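Local coordinates for protein alpha-1,3-glucanase (PDB 7C7D) that hydrolyses alpha-1,3-glucan, as the catalytic unit of a thermostable glycoside hydrolase of family GH87, at residues 58-63 and 105-110; 111-116 and 192-197; 129-134 and 169-174. All coordinates share one frame; numbering follows the deposited sequence.

In the fold
All three contacts lie in the N-terminal domain, a sandwich of two antiparallel sheets that abuts the right-handed parallel beta-helix expected to carry the active site in this family. Contacts 1 and 2 have centres about 7 Å apart and are joined through strand 188-196, where Val62 N of contact 1 hydrogen-bonds to Ala193 O of contact 2 at 2.8 Å. The calcium ion sits at the C-terminal end of strand 59-63, where Glu63 supplies one of its ligands; it is about 5 Å from the ion to the side chain of Val192 in contact 2. Contact 3 is farther out, its centre about 13 Å from each of the others; a backbone hydrogen bond of 2.8 Å runs from Leu169 N of contact 3 to Asn110 O of contact 1.

Contact 1: 58-63 and 105-110; sequences PFTSVE and VPRAAN. With CA (calcium ion), chain C.
Arg107 places CG between its own backbone N and carbonyl carbon (chi1 70°), and the bend at chi3 (-76°) turns NE out of line with the chain before it; opposite, Thr60 holds OG1 anti to its carbonyl carbon, beside its N. The two groups meet at the edge of the guanidinium. Arg107 NH2 donates to Thr60 OG1 over 2.9 Å, with an N-H...O angle of 162°, and the hydroxyl oxygen lies near the guanidinium plane. Arg107 CD comes close to that same OG1, at 3.1 Å. One face of the guanidinium covers the Pro58-Phe59 peptide, with Pro58 C and Phe59 N both beneath its rim; NH1 is 3.7 Å from Pro58 C. Beside this polar patch, Pro106 CG rests on two methyls of the strand, Thr60 CG2 at 3.8 Å and Val62 CG2 also at 3.8 Å. Pro106 further touches Phe195, so the turn at 106-107 lies over the face of the sheet on which Thr60, Val62 and Phe195 stand. At the strand's end Glu63 OE2 binds the calcium ion at 2.3 Å, with Glu65 OE2 and the backbone oxygens of Ser88, Gln91 and Asp191 among the other ligands. Chemically, one directional bond plus a flat cationic group lying over a peptide should limit rotation of the guanidinium, while proline and methyl carbons supply the apolar remainder of this surface contact.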
loop_
_atom_site.group_PDB
_atom_site.type_symbol
_atom_site.label_atom_id
_atom_site.label_comp_id
_atom_site.label_asym_id
_atom_site.label_seq_id
_atom_site.Cartn_x
_atom_site.Cartn_y
_atom_site.Cartn_z
ATOM N N PRO A 58 -2.593 3.426 15.735
ATOM C CA PRO A 58 -2.222 4.194 16.930
ATOM C C PRO A 58 -1.360 5.402 16.604
ATOM O O PRO A 58 -0.552 5.827 17.435
ATOM C CB PRO A 58 -1.421 3.169 17.741
ATOM C CG PRO A 58 -0.721 2.370 16.665
ATOM C CD PRO A 58 -1.726 2.249 15.542
ATOM N N PHE A 59 -1.493 5.948 15.395
ATOM C CA PHE A 59 -0.772 7.156 15.015
ATOM C C PHE A 59 -1.686 8.074 14.217
ATOM O O PHE A 59 -2.690 7.643 13.642
ATOM C CB PHE A 59 0.547 6.877 14.259
ATOM C CG PHE A 59 0.376 6.334 12.858
ATOM C CD1 PHE A 59 0.170 7.185 11.776
ATOM C CD2 PHE A 59 0.488 4.974 12.618
ATOM C CE1 PHE A 59 0.046 6.684 10.486
ATOM C CE2 PHE A 59 0.365 4.465 11.328
ATOM C CZ PHE A 59 0.141 5.320 10.262
ATOM N N THR A 60 -1.312 9.351 14.178
ATOM C CA THR A 60 -1.993 10.347 13.365
ATOM C C THR A 60 -0.965 11.058 12.501
ATOM O O THR A 60 0.096 11.458 12.993
ATOM C CB THR A 60 -2.735 11.350 14.247
ATOM O OG1 THR A 60 -3.765 10.660 14.955
ATOM C CG2 THR A 60 -3.366 12.446 13.408
ATOM N N SER A 61 -1.278 11.204 11.219
ATOM C CA SER A 61 -0.389 11.862 10.277
ATOM C C SER A 61 -0.716 13.344 10.186
ATOM O O SER A 61 -1.881 13.743 10.259
ATOM C CB SER A 61 -0.518 11.227 8.894
ATOM O OG SER A 61 -0.189 9.852 8.940
ATOM N N VAL A 62 0.324 14.158 10.031
ATOM C CA VAL A 62 0.183 15.588 9.788
ATOM C C VAL A 62 0.981 15.918 8.536
ATOM O O VAL A 62 2.197 15.681 8.488
ATOM C CB VAL A 62 0.679 16.427 10.976
ATOM C CG1 VAL A 62 0.495 17.914 10.679
ATOM C CG2 VAL A 62 -0.057 16.032 12.255
ATOM N N GLU A 63 0.305 16.443 7.519
ATOM C CA GLU A 63 0.993 16.816 6.294
ATOM C C GLU A 63 1.939 17.976 6.573
ATOM O O GLU A 63 1.592 18.931 7.272
ATOM C CB GLU A 63 -0.016 17.220 5.221
ATOM C CG GLU A 63 -0.953 16.106 4.774
ATOM C CD GLU A 63 -0.272 15.041 3.929
ATOM O OE1 GLU A 63 -0.940 14.027 3.651
ATOM O OE2 GLU A 63 0.903 15.215 3.540
ATOM N N VAL A 105 1.574 18.881 17.465
ATOM C CA VAL A 105 1.348 17.464 17.761
ATOM C C VAL A 105 -0.152 17.195 17.818
ATOM O O VAL A 105 -0.886 17.916 18.521
ATOM C CB VAL A 105 2.035 17.102 19.088
ATOM C CG1 VAL A 105 1.676 15.713 19.519
ATOM C CG2 VAL A 105 3.544 17.242 18.944
ATOM N N PRO A 106 -0.667 16.199 17.089
ATOM C CA PRO A 106 -2.117 15.973 17.038
ATOM C C PRO A 106 -2.674 15.091 18.145
ATOM O O PRO A 106 -3.901 15.059 18.321
ATOM C CB PRO A 106 -2.285 15.278 15.678
ATOM C CG PRO A 106 -1.029 14.469 15.549
ATOM C CD PRO A 106 0.060 15.343 16.132
ATOM N N ARG A 107 -1.824 14.392 18.891
ATOM C CA ARG A 107 -2.257 13.408 19.876
ATOM C C ARG A 107 -1.043 13.033 20.713
ATOM O O ARG A 107 0.096 13.327 20.348
ATOM C CB ARG A 107 -2.783 12.152 19.185
ATOM C CG ARG A 107 -1.665 11.362 18.508
ATOM C CD ARG A 107 -2.199 10.259 17.633
ATOM N NE ARG A 107 -2.660 9.115 18.409
ATOM C CZ ARG A 107 -3.504 8.202 17.945
ATOM N NH1 ARG A 107 -3.874 7.187 18.712
ATOM N NH2 ARG A 107 -3.978 8.306 16.709
ATOM N N ALA A 108 -1.301 12.360 21.833
ATOM C CA ALA A 108 -0.216 11.842 22.657
ATOM C C ALA A 108 0.683 10.948 21.820
ATOM O O ALA A 108 0.206 10.059 21.110
ATOM C CB ALA A 108 -0.786 11.032 23.818
ATOM N N ALA A 109 1.987 11.186 21.902
ATOM C CA ALA A 109 2.921 10.445 21.072
ATOM C C ALA A 109 4.282 10.431 21.748
ATOM O O ALA A 109 4.609 11.321 22.540
ATOM C CB ALA A 109 3.024 11.055 19.669
ATOM N N ASN A 110 5.054 9.387 21.449
ATOM C CA ASN A 110 6.437 9.278 21.891
ATOM C C ASN A 110 7.339 8.817 20.756
ATOM O O ASN A 110 8.505 8.483 20.998
ATOM C CB ASN A 110 6.571 8.334 23.094
ATOM C CG ASN A 110 6.138 6.908 22.777
ATOM O OD1 ASN A 110 5.663 6.612 21.682
ATOM N ND2 ASN A 110 6.303 6.015 23.748
HETATM CA CA CA C . 2.354 16.060 1.975
#

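Contact 2: 111-116 and 192-197; sequences ALTVAY and VADFEQ
Leu112 CD1 sits over one face of the Phe195 ring, 4.2 Å from the ring centroid and shifted toward the rim, a CH-pi contact. The two side chains lie side by side and point the same way, Leu112 having CG anti to its backbone N (chi1 175°); the same CD1 also touches Ala193 CB at 4.0 Å. On the other face of the sheet Thr113 and Asp194 cross obliquely, CB of the threonine 3.9 Å from OD2 of the aspartate, and Ala115 CB packs on Val192 CG1 at 3.7 Å. A water bridges Thr113 OG1 and Glu196 OE1, giving a hydrogen bond to the carboxylate. Beneath the side chains runs an antiparallel pairing: Asp194 N to Thr113 O is short, 2.7 Å, with Thr113 N returning to Asp194 O at 3.0 Å, and Ala111 and Glu196 bond both ways, although the bond from Ala111 N is weak. These are inner strands of a beta-sandwich. Leu112, Val114 and Phe195 face the second sheet, where Leu181 and Val179 of strand 178-183 pack against them. The face bearing Thr113, Asp194 and Glu196 turns toward the beta-helix instead: Asp194 takes a hydrogen bond from Ser61 on OD1 and a salt bridge from Arg372 on OD2, Glu196 OE2 pairs with Arg346, and Trp267 lies against Ala111 and Thr113.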
loop_
_atom_site.group_PDB
_atom_site.type_symbol
_atom_site.label_atom_id
_atom_site.label_comp_id
_atom_site.label_asym_id
_atom_site.label_seq_id
_atom_site.Cartn_x
_atom_site.Cartn_y
_atom_site.Cartn_z
ATOM N N ALA A 111 6.820 8.781 19.534
ATOM C CA ALA A 111 7.551 8.260 18.394
ATOM C C ALA A 111 7.148 9.042 17.154
ATOM O O ALA A 111 6.040 9.585 17.071
ATOM C CB ALA A 111 7.283 6.766 18.198
ATOM N N LEU A 112 8.061 9.083 16.190
ATOM C CA LEU A 112 7.908 9.914 15.007
ATOM C C LEU A 112 8.371 9.137 13.786
ATOM O O LEU A 112 9.460 8.560 13.802
ATOM C CB LEU A 112 8.777 11.164 15.180
ATOM C CG LEU A 112 8.873 12.151 14.028
ATOM C CD1 LEU A 112 7.507 12.739 13.743
ATOM C CD2 LEU A 112 9.866 13.246 14.371
ATOM N N THR A 113 7.546 9.112 12.739
ATOM C CA THR A 113 7.954 8.625 11.425
ATOM C C THR A 113 7.751 9.747 10.422
ATOM O O THR A 113 6.692 10.384 10.412
ATOM C CB THR A 113 7.147 7.393 11.002
ATOM O OG1 THR A 113 7.305 6.362 11.982
ATOM C CG2 THR A 113 7.621 6.870 9.649
ATOM N N VAL A 114 8.755 9.999 9.587
ATOM C CA VAL A 114 8.723 11.107 8.638
ATOM C C VAL A 114 8.951 10.574 7.233
ATOM O O VAL A 114 9.940 9.876 6.983
ATOM C CB VAL A 114 9.781 12.167 8.981
ATOM C CG1 VAL A 114 9.732 13.308 7.977
ATOM C CG2 VAL A 114 9.567 12.688 10.391
ATOM N N ALA A 115 8.044 10.904 6.317
ATOM C CA ALA A 115 8.233 10.618 4.900
ATOM C C ALA A 115 8.895 11.829 4.253
ATOM O O ALA A 115 8.439 12.961 4.430
ATOM C CB ALA A 115 6.890 10.319 4.231
ATOM N N TYR A 116 9.971 11.590 3.510
ATOM C CA TYR A 116 10.820 12.674 3.039
ATOM C C TYR A 116 11.540 12.209 1.781
ATOM O O TYR A 116 11.595 11.015 1.480
ATOM C CB TYR A 116 11.868 13.036 4.107
ATOM C CG TYR A 116 12.894 11.931 4.185
ATOM C CD1 TYR A 116 12.652 10.784 4.939
ATOM C CD2 TYR A 116 14.058 11.978 3.417
ATOM C CE1 TYR A 116 13.547 9.726 4.946
ATOM C CE2 TYR A 116 14.944 10.919 3.410
ATOM C CZ TYR A 116 14.692 9.807 4.179
ATOM O OH TYR A 116 15.582 8.761 4.190
ATOM N N VAL A 192 5.177 14.354 5.070
ATOM C CA VAL A 192 4.159 14.086 6.081
ATOM C C VAL A 192 4.884 13.453 7.260
ATOM O O VAL A 192 5.894 12.767 7.086
ATOM C CB VAL A 192 3.033 13.179 5.507
ATOM C CG1 VAL A 192 3.587 11.893 4.887
ATOM C CG2 VAL A 192 1.970 12.870 6.570
ATOM N N ALA A 193 4.385 13.708 8.465
ATOM C CA ALA A 193 4.940 13.126 9.679
ATOM C C ALA A 193 3.847 12.387 10.437
ATOM O O ALA A 193 2.714 12.871 10.537
ATOM C CB ALA A 193 5.557 14.205 10.576
ATOM N N ASP A 194 4.189 11.215 10.968
ATOM C CA ASP A 194 3.268 10.386 11.738
ATOM C C ASP A 194 3.671 10.439 13.205
ATOM O O ASP A 194 4.845 10.241 13.541
ATOM C CB ASP A 194 3.306 8.923 11.279
ATOM C CG ASP A 194 3.130 8.750 9.779
ATOM O OD1 ASP A 194 2.456 9.573 9.128
ATOM O OD2 ASP A 194 3.674 7.757 9.251
ATOM N N PHE A 195 2.698 10.690 14.081
ATOM C CA PHE A 195 2.929 10.807 15.515
ATOM C C PHE A 195 2.262 9.621 16.197
ATOM O O PHE A 195 1.036 9.484 16.137
ATOM C CB PHE A 195 2.365 12.135 16.015
ATOM C CG PHE A 195 3.083 13.325 15.453
ATOM C CD1 PHE A 195 2.729 13.857 14.219
ATOM C CD2 PHE A 195 4.150 13.882 16.135
ATOM C CE1 PHE A 195 3.405 14.945 13.695
ATOM C CE2 PHE A 195 4.836 14.965 15.613
ATOM C CZ PHE A 195 4.463 15.497 14.392
ATOM N N GLU A 196 3.069 8.755 16.810
ATOM C CA GLU A 196 2.615 7.460 17.303
ATOM C C GLU A 196 2.925 7.306 18.784
ATOM O O GLU A 196 3.970 7.761 19.266
ATOM C CB GLU A 196 3.288 6.305 16.540
ATOM C CG GLU A 196 2.736 4.927 16.902
ATOM C CD GLU A 196 3.188 3.825 15.963
ATOM O OE1 GLU A 196 3.787 4.130 14.908
ATOM O OE2 GLU A 196 2.934 2.642 16.285
ATOM N N GLN A 197 2.015 6.648 19.501
ATOM C CA GLN A 197 2.258 6.205 20.868
ATOM C C GLN A 197 2.711 4.753 20.813
ATOM O O GLN A 197 1.908 3.855 20.536
ATOM C CB GLN A 197 0.989 6.332 21.706
ATOM C CG GLN A 197 1.211 6.005 23.168
ATOM C CD GLN A 197 2.183 6.963 23.829
ATOM O OE1 GLN A 197 2.960 6.571 24.700
ATOM N NE2 GLN A 197 2.134 8.228 23.429
HETATM O O HOH W 1 4.861 6.172 13.265
#

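Contact 3: 129-134 and 169-174; sequences YVNGTK and LGRDVQ
Val130 CG1 and Val173 CG1 press together at 3.5 Å where a beta-hairpin of the sandwich meets the chain that turns a corner after strand 163-169. The hairpin joins strands 123-130 and 133-142 through a type I' turn from Val130 to Thr133, with Asn131 and Gly132 both at positive phi. The tight part belongs to Val130, whose CG1 stands anti to the backbone N (chi1 171°) and is shared by two partners: besides Val173 it meets Arg171 CD at 3.6 Å. Both valines are buried, Val130 also packing on Leu135 and Val173 on Val105. Arg171 marks the passage to the loose side. Its chain is extended from CG to NE and slides past Val130 in the opposite direction, laying one face of the guanidinium over CG1, which is 3.3 Å from that plane and offset toward the rim. Outward from there the contact thins and no hydrogen bond crosses it: Arg171 NH1 stays 3.9 Å from Thr133 OG1, the two side chains crossing at about a right angle, and Arg171, Asn131 and Thr133 are exposed to solvent. The hydroxyl of Thr133 is used within its own turn, where OG1 donates to Val130 O at 2.9 Å, tilted 17° from the carbonyl plane, while Thr133 N donates to the same oxygen at 3.3 Å.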
loop_
_atom_site.group_PDB
_atom_site.type_symbol
_atom_site.label_atom_id
_atom_site.label_comp_id
_atom_site.label_asym_id
_atom_site.label_seq_id
_atom_site.Cartn_x
_atom_site.Cartn_y
_atom_site.Cartn_z
ATOM N N TYR A 129 13.466 19.035 17.208
ATOM C CA TYR A 129 13.283 19.870 18.383
ATOM C C TYR A 129 11.900 19.588 18.944
ATOM O O TYR A 129 10.951 19.342 18.190
ATOM C CB TYR A 129 13.368 21.360 18.023
ATOM C CG TYR A 129 14.748 21.846 17.632
ATOM C CD1 TYR A 129 15.331 21.459 16.433
ATOM C CD2 TYR A 129 15.460 22.710 18.457
ATOM C CE1 TYR A 129 16.587 21.907 16.071
ATOM C CE2 TYR A 129 16.718 23.164 18.104
ATOM C CZ TYR A 129 17.278 22.759 16.912
ATOM O OH TYR A 129 18.528 23.208 16.557
ATOM N N VAL A 130 11.788 19.615 20.265
ATOM C CA VAL A 130 10.504 19.509 20.941
ATOM C C VAL A 130 10.393 20.716 21.856
ATOM O O VAL A 130 11.158 20.842 22.820
ATOM C CB VAL A 130 10.366 18.203 21.731
ATOM C CG1 VAL A 130 9.111 18.254 22.582
ATOM C CG2 VAL A 130 10.348 17.002 20.787
ATOM N N ASN A 131 9.456 21.610 21.544
ATOM C CA ASN A 131 9.227 22.816 22.343
ATOM C C ASN A 131 10.445 23.737 22.333
ATOM O O ASN A 131 10.797 24.343 23.347
ATOM C CB ASN A 131 8.790 22.480 23.772
ATOM C CG ASN A 131 7.439 21.798 23.820
ATOM O OD1 ASN A 131 7.191 20.946 24.673
ATOM N ND2 ASN A 131 6.556 22.171 22.901
ATOM N N GLY A 132 11.096 23.845 21.178
ATOM C CA GLY A 132 12.240 24.719 21.029
ATOM C C GLY A 132 13.546 24.184 21.574
ATOM O O GLY A 132 14.578 24.852 21.423
ATOM N N THR A 133 13.544 23.011 22.202
ATOM C CA THR A 133 14.755 22.394 22.725
ATOM C C THR A 133 15.167 21.246 21.814
ATOM O O THR A 133 14.351 20.372 21.498
ATOM C CB THR A 133 14.538 21.883 24.152
ATOM O OG1 THR A 133 13.714 20.712 24.123
ATOM C CG2 THR A 133 13.864 22.948 24.994
ATOM N N LYS A 134 16.430 21.255 21.398
ATOM C CA LYS A 134 16.930 20.254 20.465
ATOM C C LYS A 134 17.002 18.888 21.136
ATOM O O LYS A 134 17.555 18.750 22.232
ATOM C CB LYS A 134 18.317 20.665 19.971
ATOM C CG LYS A 134 18.912 19.758 18.908
ATOM C CD LYS A 134 20.307 20.230 18.516
ATOM C CE LYS A 134 20.996 19.237 17.594
ATOM N NZ LYS A 134 20.694 17.823 17.951
ATOM N N LEU A 169 11.120 9.357 20.403
ATOM C CA LEU A 169 11.444 10.711 20.845
ATOM C C LEU A 169 12.197 10.743 22.170
ATOM O O LEU A 169 12.810 11.767 22.488
ATOM C CB LEU A 169 10.180 11.568 20.934
ATOM C CG LEU A 169 9.473 11.862 19.608
ATOM C CD1 LEU A 169 8.143 12.556 19.859
ATOM C CD2 LEU A 169 10.351 12.689 18.682
ATOM N N GLY A 170 12.180 9.657 22.942
ATOM C CA GLY A 170 12.696 9.698 24.297
ATOM C C GLY A 170 11.877 10.546 25.242
ATOM O O GLY A 170 12.281 10.742 26.395
ATOM N N ARG A 171 10.732 11.034 24.779
ATOM C CA ARG A 171 9.838 11.943 25.471
ATOM C C ARG A 171 8.442 11.533 25.036
ATOM O O ARG A 171 8.269 10.897 23.994
ATOM C CB ARG A 171 10.115 13.379 25.001
ATOM C CG ARG A 171 9.702 14.495 25.936
ATOM C CD ARG A 171 9.557 15.794 25.147
ATOM N NE ARG A 171 9.413 16.960 26.012
ATOM C CZ ARG A 171 10.324 17.921 26.145
ATOM N NH1 ARG A 171 11.459 17.877 25.459
ATOM N NH2 ARG A 171 10.092 18.937 26.966
ATOM N N ASP A 172 7.441 11.884 25.829
ATOM C CA ASP A 172 6.051 11.724 25.403
ATOM C C ASP A 172 5.393 13.094 25.266
ATOM O O ASP A 172 4.890 13.656 26.242
ATOM C CB ASP A 172 5.255 10.761 26.282
ATOM C CG ASP A 172 5.841 9.361 26.297
ATOM O OD1 ASP A 172 5.071 8.404 26.071
ATOM O OD2 ASP A 172 7.058 9.206 26.543
ATOM N N VAL A 173 5.401 13.620 24.042
ATOM C CA VAL A 173 4.760 14.891 23.727
ATOM C C VAL A 173 3.250 14.703 23.745
ATOM O O VAL A 173 2.754 13.571 23.769
ATOM C CB VAL A 173 5.248 15.437 22.373
ATOM C CG1 VAL A 173 6.754 15.611 22.396
ATOM C CG2 VAL A 173 4.839 14.498 21.245
ATOM N N GLN A 174 2.508 15.808 23.740
ATOM C CA GLN A 174 1.056 15.760 23.807
ATOM C C GLN A 174 0.458 16.732 22.798
ATOM O O GLN A 174 1.146 17.597 22.251
ATOM C CB GLN A 174 0.535 16.038 25.222
ATOM C CG GLN A 174 -0.019 14.805 25.907
ATOM C CD GLN A 174 -1.377 14.421 25.355
ATOM O OE1 GLN A 174 -1.977 15.167 24.578
ATOM N NE2 GLN A 174 -1.874 13.261 25.760
#